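Local coordinates for hypothetical protein (Legionella pneumophila subsp. pneumophila, PDB 2IM9) that is of unknown function but, as a member of an N-acetylmuramoyl-L-alanine amidase-like family in peptidase clan CA, may hydrolyse peptidoglycan, at residues T225-E230 against L235-Q240; L168-L173 against E248-N253; F136-W141 against S217-I222; L105-S110 against Q315-E320. All blocks are in the same frame, centred on the assembly; numbering follows the deposited sequence. Where two conformers were deposited one is given.

Contact 1. Residues T225-E230 against L235-Q240; sequences TALFSE and LHLFSQ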
loop_
_atom_site.group_PDB
_atom_site.type_symbol
_atom_site.label_atom_id
_atom_site.label_comp_id
_atom_site.label_asym_id
_atom_site.label_seq_id
_atom_site.Cartn_x
_atom_site.Cartn_y
_atom_site.Cartn_z
ATOM N N THR A 225 2.943 17.274 15.406
ATOM C CA THR A 225 3.434 18.177 16.454
ATOM C C THR A 225 4.965 18.293 16.414
ATOM O O THR A 225 5.535 19.298 16.876
ATOM C CB THR A 225 2.986 17.727 17.852
ATOM O OG1 THR A 225 3.430 16.380 18.084
ATOM C CG2 THR A 225 1.471 17.811 17.966
ATOM N N ALA A 226 5.626 17.271 15.867
ATOM C CA ALA A 226 7.079 17.281 15.690
ATOM C C ALA A 226 7.462 17.825 14.317
ATOM O O ALA A 226 8.331 18.676 14.196
ATOM C CB ALA A 226 7.652 15.877 15.892
ATOM N N LEU A 227 6.798 17.330 13.279
ATOM C CA LEU A 227 7.141 17.684 11.906
ATOM C C LEU A 227 6.841 19.142 11.605
ATOM O O LEU A 227 7.442 19.726 10.703
ATOM C CB LEU A 227 6.381 16.798 10.921
ATOM C CG LEU A 227 6.842 15.347 10.823
ATOM C CD1 LEU A 227 5.840 14.589 9.960
ATOM C CD2 LEU A 227 8.228 15.244 10.204
ATOM N N PHE A 228 5.903 19.712 12.362
ATOM C CA PHE A 228 5.549 21.119 12.218
ATOM C C PHE A 228 5.640 21.853 13.544
ATOM O O PHE A 228 4.835 22.744 13.817
ATOM C CB PHE A 228 4.159 21.259 11.592
ATOM C CG PHE A 228 4.100 20.732 10.204
ATOM C CD1 PHE A 228 4.481 21.525 9.123
ATOM C CD2 PHE A 228 3.731 19.410 9.981
ATOM C CE1 PHE A 228 4.460 21.026 7.837
ATOM C CE2 PHE A 228 3.708 18.883 8.676
ATOM C CZ PHE A 228 4.078 19.696 7.606
ATOM N N SER A 229 6.612 21.474 14.372
ATOM C CA SER A 229 6.867 22.209 15.621
ATOM C C SER A 229 7.059 23.695 15.313
ATOM O O SER A 229 7.665 24.052 14.292
ATOM C CB SER A 229 8.100 21.658 16.343
ATOM O OG SER A 229 9.252 21.761 15.517
ATOM N N GLU A 230 6.517 24.559 16.180
ATOM C CA GLU A 230 6.547 26.015 15.956
ATOM C C GLU A 230 5.875 26.449 14.640
ATOM O O GLU A 230 6.189 27.519 14.090
ATOM C CB GLU A 230 7.982 26.558 16.033
ATOM C CG GLU A 230 8.655 26.393 17.384
ATOM N N LEU A 235 12.808 20.799 9.071
ATOM C CA LEU A 235 13.646 20.316 7.975
ATOM C C LEU A 235 14.631 19.242 8.401
ATOM O O LEU A 235 14.983 18.381 7.585
ATOM C CB LEU A 235 14.343 21.478 7.278
ATOM C CG LEU A 235 13.379 22.574 6.803
ATOM C CD1 LEU A 235 14.163 23.692 6.129
ATOM C CD2 LEU A 235 12.293 22.058 5.863
ATOM N N HIS A 236 15.045 19.265 9.666
ATOM C CA HIS A 236 15.927 18.219 10.178
ATOM C C HIS A 236 15.259 16.848 10.124
ATOM O O HIS A 236 15.891 15.859 9.726
ATOM C CB HIS A 236 16.400 18.500 11.611
ATOM C CG HIS A 236 17.390 17.495 12.110
ATOM N ND1 HIS A 236 18.690 17.439 11.651
ATOM C CD2 HIS A 236 17.267 16.495 13.013
ATOM C CE1 HIS A 236 19.327 16.452 12.257
ATOM N NE2 HIS A 236 18.482 15.854 13.078
ATOM N N LEU A 237 13.996 16.774 10.539
ATOM C CA LEU A 237 13.277 15.496 10.473
ATOM C C LEU A 237 13.006 15.065 9.030
ATOM O O LEU A 237 13.307 13.914 8.644
ATOM C CB LEU A 237 11.963 15.556 11.260
ATOM C CG LEU A 237 12.095 15.748 12.778
ATOM C CD1 LEU A 237 10.725 15.939 13.439
ATOM C CD2 LEU A 237 12.837 14.558 13.398
ATOM N N PHE A 238 12.449 15.975 8.232
ATOM C CA PHE A 238 12.141 15.657 6.832
ATOM C C PHE A 238 13.360 15.153 6.060
ATOM O O PHE A 238 13.234 14.231 5.244
ATOM C CB PHE A 238 11.484 16.829 6.105
ATOM C CG PHE A 238 10.029 16.990 6.411
ATOM C CD1 PHE A 238 9.088 16.101 5.879
ATOM C CD2 PHE A 238 9.589 18.041 7.200
ATOM C CE1 PHE A 238 7.728 16.249 6.139
ATOM C CE2 PHE A 238 8.219 18.205 7.474
ATOM C CZ PHE A 238 7.292 17.314 6.942
ATOM N N SER A 239 14.537 15.718 6.340
ATOM C CA SER A 239 15.752 15.352 5.599
ATOM C C SER A 239 16.204 13.902 5.826
ATOM O O SER A 239 17.040 13.394 5.070
ATOM C CB SER A 239 16.893 16.295 5.985
ATOM O OG SER A 239 17.395 15.965 7.273
ATOM N N GLN A 240 15.677 13.256 6.871
ATOM C CA GLN A 240 16.061 11.880 7.195
ATOM C C GLN A 240 15.192 10.822 6.517
ATOM O O GLN A 240 15.448 9.622 6.648
ATOM C CB GLN A 240 16.065 11.642 8.712
ATOM C CG GLN A 240 17.121 12.445 9.452
ATOM C CD GLN A 240 16.898 12.392 10.950
ATOM O OE1 GLN A 240 17.050 11.342 11.572
ATOM N NE2 GLN A 240 16.518 13.520 11.532
#
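Next to Leu237 and Phe238, which reach across to Ala226, Leu227 and Phe228, the carbonyl oxygen His236 O is gripped by two side chains of its own segment. Ser239 OG reaches His236 O at 2.9 Å, and Gln240 NE2 reaches the same oxygen at 3.0 Å with a nearly straight N-H (169°). The two donors come from opposite faces of the carbonyl plane, each well above it, and so tie Ser239 and Gln240 back onto His236. The contact itself is apolar. Leu227 pushes CD2 over one face of the Phe238 ring, a CH-pi contact with CD2 4.0 Å from the ring centroid and 13° off the normal. That same methyl also touches Leu237 CB at 3.9 Å. In fold terms, the end of helix 224-227 and the single turn of helix 235-238 are joined by the seven-residue loop 228-234 and close against each other; Asn234, in that loop, binds the backbone of Leu227 and offers OD1 to Leu237 N. Beyond Leu227, Phe238 turns its edge to the face of Phe228 in an offset edge-to-face pair, the planes at 70° and the centroids 5.9 Å apart. Phe228 is where the chain leaves helical geometry, and both rings also lie on helix 296-303, Phe228 on Leu300 and Phe238 on Ile297. At the other end Leu237 CD1 lies against Ala226, 3.9 Å from its CB and 3.7 Å from its carbonyl oxygen.

Contact 2. Residues L168-L173 against E248-N253; sequences LYANAL and EIIRPN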
loop_
_atom_site.group_PDB
_atom_site.type_symbol
_atom_site.label_atom_id
_atom_site.label_comp_id
_atom_site.label_asym_id
_atom_site.label_seq_id
_atom_site.Cartn_x
_atom_site.Cartn_y
_atom_site.Cartn_z
ATOM N N LEU A 168 5.685 8.216 18.056
ATOM C CA LEU A 168 4.654 7.748 18.986
ATOM C C LEU A 168 4.057 6.459 18.417
ATOM O O LEU A 168 4.414 6.047 17.319
ATOM C CB LEU A 168 3.558 8.804 19.124
ATOM C CG LEU A 168 4.035 10.188 19.599
ATOM C CD1 LEU A 168 2.942 11.249 19.459
ATOM C CD2 LEU A 168 4.565 10.081 21.036
ATOM N N TYR A 169 3.166 5.811 19.173
ATOM C CA TYR A 169 2.510 4.589 18.692
ATOM C C TYR A 169 1.033 4.823 18.434
ATOM O O TYR A 169 0.308 5.382 19.289
ATOM C CB TYR A 169 2.645 3.445 19.716
ATOM C CG TYR A 169 4.062 2.993 20.008
ATOM C CD1 TYR A 169 4.746 2.167 19.121
ATOM C CD2 TYR A 169 4.686 3.356 21.196
ATOM C CE1 TYR A 169 6.042 1.742 19.390
ATOM C CE2 TYR A 169 5.983 2.928 21.492
ATOM C CZ TYR A 169 6.652 2.129 20.589
ATOM O OH TYR A 169 7.936 1.719 20.904
ATOM N N ALA A 170 0.586 4.418 17.249
ATOM C CA ALA A 170 -0.846 4.368 16.939
ATOM C C ALA A 170 -1.319 2.929 17.085
ATOM O O ALA A 170 -0.626 2.002 16.668
ATOM C CB ALA A 170 -1.091 4.841 15.534
ATOM N N ASN A 171 -2.507 2.749 17.665
ATOM C CA ASN A 171 -3.105 1.428 17.786
ATOM C C ASN A 171 -4.526 1.452 17.237
ATOM O O ASN A 171 -5.270 2.419 17.439
ATOM C CB ASN A 171 -3.165 0.973 19.239
ATOM C CG ASN A 171 -1.871 1.199 19.975
ATOM O OD1 ASN A 171 -1.850 1.901 20.996
ATOM N ND2 ASN A 171 -0.784 0.639 19.466
ATOM N N ALA A 172 -4.893 0.397 16.534
ATOM C CA ALA A 172 -6.289 0.200 16.188
ATOM C C ALA A 172 -6.581 -1.254 16.449
ATOM O O ALA A 172 -5.755 -2.106 16.167
ATOM C CB ALA A 172 -6.520 0.522 14.735
ATOM N N LEU A 173 -7.765 -1.531 16.985
ATOM C CA LEU A 173 -8.164 -2.917 17.188
ATOM C C LEU A 173 -8.884 -3.381 15.926
ATOM O O LEU A 173 -10.026 -2.973 15.669
ATOM C CB LEU A 173 -9.052 -3.057 18.419
ATOM C CG LEU A 173 -9.376 -4.505 18.762
ATOM C CD1 LEU A 173 -8.114 -5.275 19.102
ATOM C CD2 LEU A 173 -10.356 -4.535 19.915
ATOM N N GLU A 248 3.388 5.918 4.955
ATOM C CA GLU A 248 1.986 5.639 5.297
ATOM C C GLU A 248 1.389 6.755 6.144
ATOM O O GLU A 248 2.037 7.282 7.059
ATOM C CB GLU A 248 1.865 4.293 6.026
ATOM C CG GLU A 248 2.267 3.115 5.152
ATOM C CD GLU A 248 2.477 1.803 5.896
ATOM O OE1 GLU A 248 2.400 1.784 7.143
ATOM O OE2 GLU A 248 2.699 0.783 5.202
ATOM N N ILE A 249 0.137 7.093 5.850
ATOM C CA ILE A 249 -0.527 8.183 6.544
ATOM C C ILE A 249 -1.326 7.597 7.707
ATOM O O ILE A 249 -2.171 6.731 7.482
ATOM C CB ILE A 249 -1.459 8.976 5.579
ATOM C CG1 ILE A 249 -0.686 9.526 4.362
ATOM C CG2 ILE A 249 -2.223 10.061 6.353
ATOM C CD1 ILE A 249 0.562 10.354 4.696
ATOM N N ILE A 250 -1.075 8.087 8.929
ATOM C CA ILE A 250 -1.536 7.422 10.153
ATOM C C ILE A 250 -2.635 8.192 10.867
ATOM O O ILE A 250 -2.504 9.404 11.098
ATOM C CB ILE A 250 -0.332 7.199 11.134
ATOM C CG1 ILE A 250 0.833 6.484 10.411
ATOM C CG2 ILE A 250 -0.781 6.437 12.397
ATOM C CD1 ILE A 250 0.456 5.174 9.705
ATOM N N ARG A 251 -3.702 7.478 11.210
ATOM C CA ARG A 251 -4.824 8.026 11.952
ATOM C C ARG A 251 -4.994 7.162 13.213
ATOM O O ARG A 251 -5.670 6.128 13.167
ATOM C CB ARG A 251 -6.076 7.995 11.086
ATOM C CG ARG A 251 -5.957 8.791 9.791
ATOM C CD ARG A 251 -7.281 9.034 9.151
ATOM N NE ARG A 251 -7.150 9.423 7.758
ATOM C CZ ARG A 251 -8.035 10.188 7.124
ATOM N NH1 ARG A 251 -9.102 10.649 7.778
ATOM N NH2 ARG A 251 -7.862 10.478 5.839
ATOM N N PRO A 252 -4.375 7.587 14.339
ATOM C CA PRO A 252 -4.307 6.777 15.568
ATOM C C PRO A 252 -5.655 6.487 16.196
ATOM O O PRO A 252 -5.810 5.444 16.832
ATOM C CB PRO A 252 -3.487 7.641 16.537
ATOM C CG PRO A 252 -2.802 8.636 15.686
ATOM C CD PRO A 252 -3.656 8.863 14.481
ATOM N N ASN A 253 -6.611 7.389 16.056
ATOM C CA ASN A 253 -7.864 7.185 16.766
ATOM C C ASN A 253 -9.012 7.334 15.790
ATOM O O ASN A 253 -9.727 8.364 15.784
ATOM C CB ASN A 253 -7.970 8.113 17.992
ATOM C CG ASN A 253 -7.028 7.689 19.127
ATOM O OD1 ASN A 253 -6.055 8.379 19.435
ATOM N ND2 ASN A 253 -7.310 6.539 19.739
HETATM O O HOH W 1 -3.590 4.914 19.147
#
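Ala170 is pressed against two residues of segment 248-253, Ile250 and Pro252, and its CB does all the side-chain touching from segment 168-173. That methyl meets Ile250 CG2 at 3.5 Å, a snug fit for two methyl groups, and lies 3.8 Å from Pro252 CB, so it sits in the angle between the two side chains. Ile250 directs CG1 back beside its own backbone N (chi1 -52°), which leaves CG2 as the branch aimed at Ala170. Pro252 adds its CA, also 3.8 Å from Ala170 CB, because the chain turns a corner there and brings the proline backbone close.

One residue further on, the contact becomes polar and water-mediated. Asn171 O and Pro252 O lie 3.1 Å apart, two acceptors with nothing to share and probably mildly repulsive. A water bridges the two backbones here, accepting from Asn171 N at 2.8 Å and donating to Pro252 O over a longer 3.3 Å. The CB of Asn171 points away from segment 248-253, and its ND2 bonds Ser217 O.

Strands 168-175 and 246-254 are not paired with each other. Strand 214-223 hydrogen-bonds with 168-175 and sends Val219 onto Ile250 and Tyr221 onto Pro252, while 246-254 is itself flanked by strands 264-275 and 311-317 in the same curled antiparallel sheet.

Contact 3. Residues F136-W141 against S217-I222; sequences FTSIDW and SNVPYI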
loop_
_atom_site.group_PDB
_atom_site.type_symbol
_atom_site.label_atom_id
_atom_site.label_comp_id
_atom_site.label_asym_id
_atom_site.label_seq_id
_atom_site.Cartn_x
_atom_site.Cartn_y
_atom_site.Cartn_z
ATOM N N PHE A 136 -5.352 -5.247 5.272
ATOM C CA PHE A 136 -5.049 -4.195 6.247
ATOM C C PHE A 136 -3.574 -3.840 6.212
ATOM O O PHE A 136 -2.700 -4.683 6.428
ATOM C CB PHE A 136 -5.478 -4.616 7.647
ATOM C CG PHE A 136 -6.964 -4.704 7.801
ATOM C CD1 PHE A 136 -7.693 -3.583 8.180
ATOM C CD2 PHE A 136 -7.639 -5.892 7.526
ATOM C CE1 PHE A 136 -9.074 -3.635 8.301
ATOM C CE2 PHE A 136 -9.048 -5.967 7.640
ATOM C CZ PHE A 136 -9.762 -4.832 8.028
ATOM N N THR A 137 -3.302 -2.587 5.916
ATOM C CA THR A 137 -1.921 -2.129 5.781
ATOM C C THR A 137 -1.054 -2.440 6.997
ATOM O O THR A 137 0.131 -2.797 6.845
ATOM C CB THR A 137 -1.892 -0.641 5.392
ATOM O OG1 THR A 137 -2.702 -0.493 4.215
ATOM C CG2 THR A 137 -0.475 -0.190 5.066
ATOM N N SER A 138 -1.611 -2.312 8.194
ATOM C CA SER A 138 -0.783 -2.543 9.388
ATOM C C SER A 138 -0.635 -4.030 9.702
ATOM O O SER A 138 0.459 -4.607 9.551
ATOM C CB SER A 138 -1.318 -1.763 10.591
ATOM O OG SER A 138 -2.644 -2.134 10.906
ATOM N N ILE A 139 -1.733 -4.663 10.106
ATOM C CA ILE A 139 -1.646 -6.004 10.680
ATOM C C ILE A 139 -1.441 -7.108 9.647
ATOM O O ILE A 139 -1.014 -8.222 9.993
ATOM C CB ILE A 139 -2.862 -6.300 11.590
ATOM C CG1 ILE A 139 -4.158 -6.166 10.809
ATOM C CG2 ILE A 139 -2.873 -5.351 12.791
ATOM C CD1 ILE A 139 -5.022 -7.368 10.917
ATOM N N ASP A 140 -1.747 -6.806 8.379
ATOM C CA ASP A 140 -1.459 -7.741 7.291
ATOM C C ASP A 140 -0.195 -7.335 6.531
ATOM O O ASP A 140 0.821 -8.022 6.579
ATOM C CB ASP A 140 -2.616 -7.821 6.295
ATOM C CG ASP A 140 -3.884 -8.393 6.890
ATOM O OD1 ASP A 140 -3.820 -9.290 7.761
ATOM O OD2 ASP A 140 -4.955 -7.960 6.436
ATOM N N TRP A 141 -0.262 -6.217 5.812
ATOM C CA TRP A 141 0.771 -5.898 4.823
ATOM C C TRP A 141 2.101 -5.566 5.471
ATOM O O TRP A 141 3.132 -6.197 5.143
ATOM C CB TRP A 141 0.315 -4.737 3.925
ATOM C CG TRP A 141 1.147 -4.535 2.678
ATOM C CD1 TRP A 141 1.067 -5.252 1.510
ATOM C CD2 TRP A 141 2.126 -3.509 2.449
ATOM N NE1 TRP A 141 1.966 -4.764 0.588
ATOM C CE2 TRP A 141 2.635 -3.698 1.137
ATOM C CE3 TRP A 141 2.643 -2.476 3.232
ATOM C CZ2 TRP A 141 3.620 -2.872 0.585
ATOM C CZ3 TRP A 141 3.629 -1.647 2.688
ATOM C CH2 TRP A 141 4.103 -1.847 1.367
ATOM N N SER A 217 -3.147 -3.255 16.371
ATOM C CA SER A 217 -1.961 -2.813 15.664
ATOM C C SER A 217 -1.019 -2.060 16.605
ATOM O O SER A 217 -1.414 -1.636 17.705
ATOM C CB SER A 217 -2.333 -1.954 14.456
ATOM O OG SER A 217 -2.845 -0.706 14.870
ATOM N N ASN A 218 0.230 -1.899 16.172
ATOM C CA ASN A 218 1.208 -1.099 16.916
ATOM C C ASN A 218 2.080 -0.397 15.867
ATOM O O ASN A 218 3.113 -0.927 15.402
ATOM C CB ASN A 218 2.045 -1.962 17.868
ATOM C CG ASN A 218 2.613 -1.164 19.050
ATOM O OD1 ASN A 218 1.993 -0.200 19.525
ATOM N ND2 ASN A 218 3.760 -1.596 19.562
ATOM N N VAL A 219 1.630 0.783 15.463
ATOM C CA VAL A 219 2.199 1.434 14.288
ATOM C C VAL A 219 2.957 2.680 14.712
ATOM O O VAL A 219 2.333 3.671 15.115
ATOM C CB VAL A 219 1.103 1.858 13.293
ATOM C CG1 VAL A 219 1.743 2.541 12.060
ATOM C CG2 VAL A 219 0.242 0.625 12.873
ATOM N N PRO A 220 4.300 2.654 14.588
ATOM C CA PRO A 220 5.024 3.884 14.920
ATOM C C PRO A 220 4.651 5.015 13.972
ATOM O O PRO A 220 4.378 4.771 12.780
ATOM C CB PRO A 220 6.495 3.488 14.726
ATOM C CG PRO A 220 6.498 1.986 14.895
ATOM C CD PRO A 220 5.227 1.568 14.206
ATOM N N TYR A 221 4.625 6.242 14.479
ATOM C CA TYR A 221 4.435 7.392 13.580
ATOM C C TYR A 221 5.138 8.617 14.118
ATOM O O TYR A 221 5.251 8.805 15.346
ATOM C CB TYR A 221 2.945 7.684 13.287
ATOM C CG TYR A 221 2.158 8.266 14.448
ATOM C CD1 TYR A 221 1.906 9.643 14.527
ATOM C CD2 TYR A 221 1.651 7.444 15.463
ATOM C CE1 TYR A 221 1.163 10.191 15.588
ATOM C CE2 TYR A 221 0.930 8.005 16.556
ATOM C CZ TYR A 221 0.690 9.362 16.595
ATOM O OH TYR A 221 -0.036 9.903 17.649
ATOM N N ILE A 222 5.636 9.427 13.183
ATOM C CA ILE A 222 6.193 10.727 13.534
ATOM C C ILE A 222 5.020 11.685 13.516
ATOM O O ILE A 222 4.361 11.849 12.485
ATOM C CB ILE A 222 7.219 11.196 12.510
ATOM C CG1 ILE A 222 8.374 10.194 12.395
ATOM C CG2 ILE A 222 7.820 12.555 12.919
ATOM C CD1 ILE A 222 9.273 10.506 11.228
#
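Ser138 and Ile139, in the first turn of helix 137-147, meet Ser217 and Val219 through close, branch-specific touches. Ser138 CB rests on Val219 CG2 at 3.7 Å, while its OG, held between the backbone N and the carbonyl carbon (chi1 60°), passes 3.6 Å from Ser217 CB. The hydroxyl of Ser217 is folded into the same position over its own backbone (chi1 70°). These two oxygens do not bond each other: both are hydrogen-bonded to Asp265 OD2, a carboxylate oxygen of strand 264-275 shared by two buried serines, one from the helix and one from just before strand residues 219-222. Ser217 OG is also bonded to Ala172 N. This is a helix packed by its first turn against the antiparallel sheet, and that turn is a wide pi-type one, in which Phe136 O accepts from both Asp140 N and Trp141 N. Asp140 returns a bond, its OD2 taking Phe136 N at 3.0 Å. Ile139 has an unusual shape, with CG1 in the tight slot over the backbone and a second torsion (chi2 127°) away from any staggered value; CG2 is the branch that touches Ser217 CB, at 3.8 Å, while the other branch runs off from the strand.

Contact 4. Residues L105-S110 against Q315-E320; sequences LALANS and QVVLPE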
loop_
_atom_site.group_PDB
_atom_site.type_symbol
_atom_site.label_atom_id
_atom_site.label_comp_id
_atom_site.label_asym_id
_atom_site.label_seq_id
_atom_site.Cartn_x
_atom_site.Cartn_y
_atom_site.Cartn_z
ATOM N N LEU A 105 7.721 -4.872 -9.161
ATOM C CA LEU A 105 8.530 -4.639 -10.377
ATOM C C LEU A 105 9.989 -4.356 -9.998
ATOM O O LEU A 105 10.913 -4.869 -10.631
ATOM C CB LEU A 105 7.981 -3.474 -11.220
ATOM C CG LEU A 105 6.670 -3.757 -11.975
ATOM C CD1 LEU A 105 5.970 -2.465 -12.372
ATOM C CD2 LEU A 105 6.949 -4.638 -13.207
ATOM N N ALA A 106 10.187 -3.551 -8.958
ATOM C CA ALA A 106 11.545 -3.162 -8.571
ATOM C C ALA A 106 12.340 -4.343 -8.047
ATOM O O ALA A 106 13.555 -4.403 -8.226
ATOM C CB ALA A 106 11.517 -2.028 -7.532
ATOM N N LEU A 107 11.655 -5.276 -7.392
ATOM C CA LEU A 107 12.298 -6.434 -6.798
ATOM C C LEU A 107 12.643 -7.535 -7.789
ATOM O O LEU A 107 13.477 -8.386 -7.478
ATOM C CB LEU A 107 11.395 -7.027 -5.726
ATOM C CG LEU A 107 11.268 -6.240 -4.428
ATOM C CD1 LEU A 107 10.207 -6.937 -3.606
ATOM C CD2 LEU A 107 12.603 -6.202 -3.694
ATOM N N ALA A 108 12.020 -7.496 -8.964
ATOM C CA ALA A 108 12.109 -8.572 -9.951
ATOM C C ALA A 108 12.904 -8.139 -11.163
ATOM O O ALA A 108 13.195 -6.960 -11.311
ATOM C CB ALA A 108 10.701 -8.989 -10.370
ATOM N N ASN A 109 13.230 -9.102 -12.037
ATOM C CA ASN A 109 13.989 -8.855 -13.266
ATOM C C ASN A 109 13.279 -9.301 -14.534
ATOM O O ASN A 109 13.866 -9.285 -15.619
ATOM C CB ASN A 109 15.322 -9.598 -13.226
ATOM C CG ASN A 109 16.364 -8.888 -12.413
ATOM O OD1 ASN A 109 16.993 -9.493 -11.550
ATOM N ND2 ASN A 109 16.574 -7.604 -12.692
ATOM N N SER A 110 12.031 -9.733 -14.399
ATOM C CA SER A 110 11.316 -10.339 -15.518
ATOM C C SER A 110 9.826 -10.350 -15.216
ATOM O O SER A 110 9.433 -10.272 -14.053
ATOM C CB SER A 110 11.800 -11.780 -15.726
ATOM O OG SER A 110 11.382 -12.627 -14.660
ATOM N N GLN A 315 8.883 3.265 6.074
ATOM C CA GLN A 315 9.509 1.959 5.890
ATOM C C GLN A 315 10.464 2.011 4.715
ATOM O O GLN A 315 10.283 2.803 3.785
ATOM C CB GLN A 315 8.448 0.918 5.598
ATOM C CG GLN A 315 7.605 0.579 6.808
ATOM C CD GLN A 315 6.595 -0.461 6.469
ATOM O OE1 GLN A 315 5.617 -0.179 5.759
ATOM N NE2 GLN A 315 6.824 -1.686 6.942
ATOM N N VAL A 316 11.499 1.181 4.757
ATOM C CA VAL A 316 12.423 1.083 3.627
ATOM C C VAL A 316 12.455 -0.350 3.130
ATOM O O VAL A 316 12.084 -1.272 3.851
ATOM C CB VAL A 316 13.852 1.537 3.966
ATOM C CG1 VAL A 316 13.876 3.023 4.339
ATOM C CG2 VAL A 316 14.427 0.692 5.099
ATOM N N VAL A 317 12.847 -0.515 1.875
ATOM C CA VAL A 317 12.931 -1.825 1.249
ATOM C C VAL A 317 14.332 -2.358 1.536
ATOM O O VAL A 317 15.315 -1.647 1.338
ATOM C CB VAL A 317 12.701 -1.726 -0.271
ATOM C CG1 VAL A 317 13.012 -3.066 -0.984
ATOM C CG2 VAL A 317 11.285 -1.263 -0.561
ATOM N N LEU A 318 14.415 -3.607 1.980
ATOM C CA LEU A 318 15.701 -4.173 2.406
ATOM C C LEU A 318 16.537 -4.815 1.287
ATOM O O LEU A 318 17.763 -4.601 1.225
ATOM C CB LEU A 318 15.483 -5.177 3.535
ATOM C CG LEU A 318 15.002 -4.626 4.871
ATOM C CD1 LEU A 318 14.655 -5.786 5.803
ATOM C CD2 LEU A 318 16.055 -3.697 5.481
ATOM N N PRO A 319 15.912 -5.653 0.438
ATOM C CA PRO A 319 16.707 -6.267 -0.635
ATOM C C PRO A 319 17.479 -5.223 -1.446
ATOM O O PRO A 319 16.924 -4.184 -1.821
ATOM C CB PRO A 319 15.655 -6.949 -1.499
ATOM C CG PRO A 319 14.562 -7.257 -0.558
ATOM C CD PRO A 319 14.515 -6.128 0.413
ATOM N N GLU A 320 18.758 -5.493 -1.695
ATOM C CA GLU A 320 19.628 -4.543 -2.403
ATOM C C GLU A 320 19.606 -4.714 -3.917
ATOM O O GLU A 320 19.861 -3.767 -4.657
ATOM C CB GLU A 320 21.075 -4.643 -1.895
ATOM C CG GLU A 320 21.232 -4.216 -0.434
ATOM C CD GLU A 320 22.672 -4.227 0.046
ATOM O OE1 GLU A 320 23.382 -5.242 -0.169
ATOM O OE2 GLU A 320 23.090 -3.213 0.649
#
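Leu107 reaches Val317 and Pro319 from the end of helix 95-107. Along the segment, first comes Leu105, whose side chain turns into the helical layer and packs on Ile60 and Phe114. Ala106 follows, its methyl against Met53 and Ile60 of helix 53-63. Leu107 is next and makes the contact: CG stands beside the backbone N (chi1 -73°) and the chain extends from there, carrying CD2 to the other segment. That methyl lies 3.8 Å from both Pro319 CB and Pro319 CG, the leucine slanting across that side of the ring. It also comes within 4.2 Å of Val317 CG1, a looser touch. Val317 and Pro319 both point their side chains at the helix, whereas Leu318 between them points away. Ala108 and Asn109 then lead as loop to Ser110, the N-cap of helix 111-122. Between these two segments a single methyl makes the contact, with the last strand residue, Val317, and with Pro319 in the loop beyond it. With nothing polar between the segments, the contact rests on dispersion and on partly shielding a few carbons from water.

How the contacts relate
Contacts 2 and 3 lie close together, their centres about 7 Å apart, and their segments alternate along the chain. They share neighbouring strands 168-175 and 214-223, joined by backbone bonding such as Ala170 O to Val219 N. Contact 1 sits at the edge, about 21 Å from contact 3 between centres, yet strand 214-223 runs straight into helix 224-227, and Ile222 packs on Leu227. Contact 4 closes a loop of more than two hundred residues around the other three, and its strand 311-317 lies beside both 214-223 and 246-254. One curled antiparallel sheet thus links contacts 2, 3 and 4, with helix 137-147 (contact 3) and helix 95-107 (contact 4) packed on it.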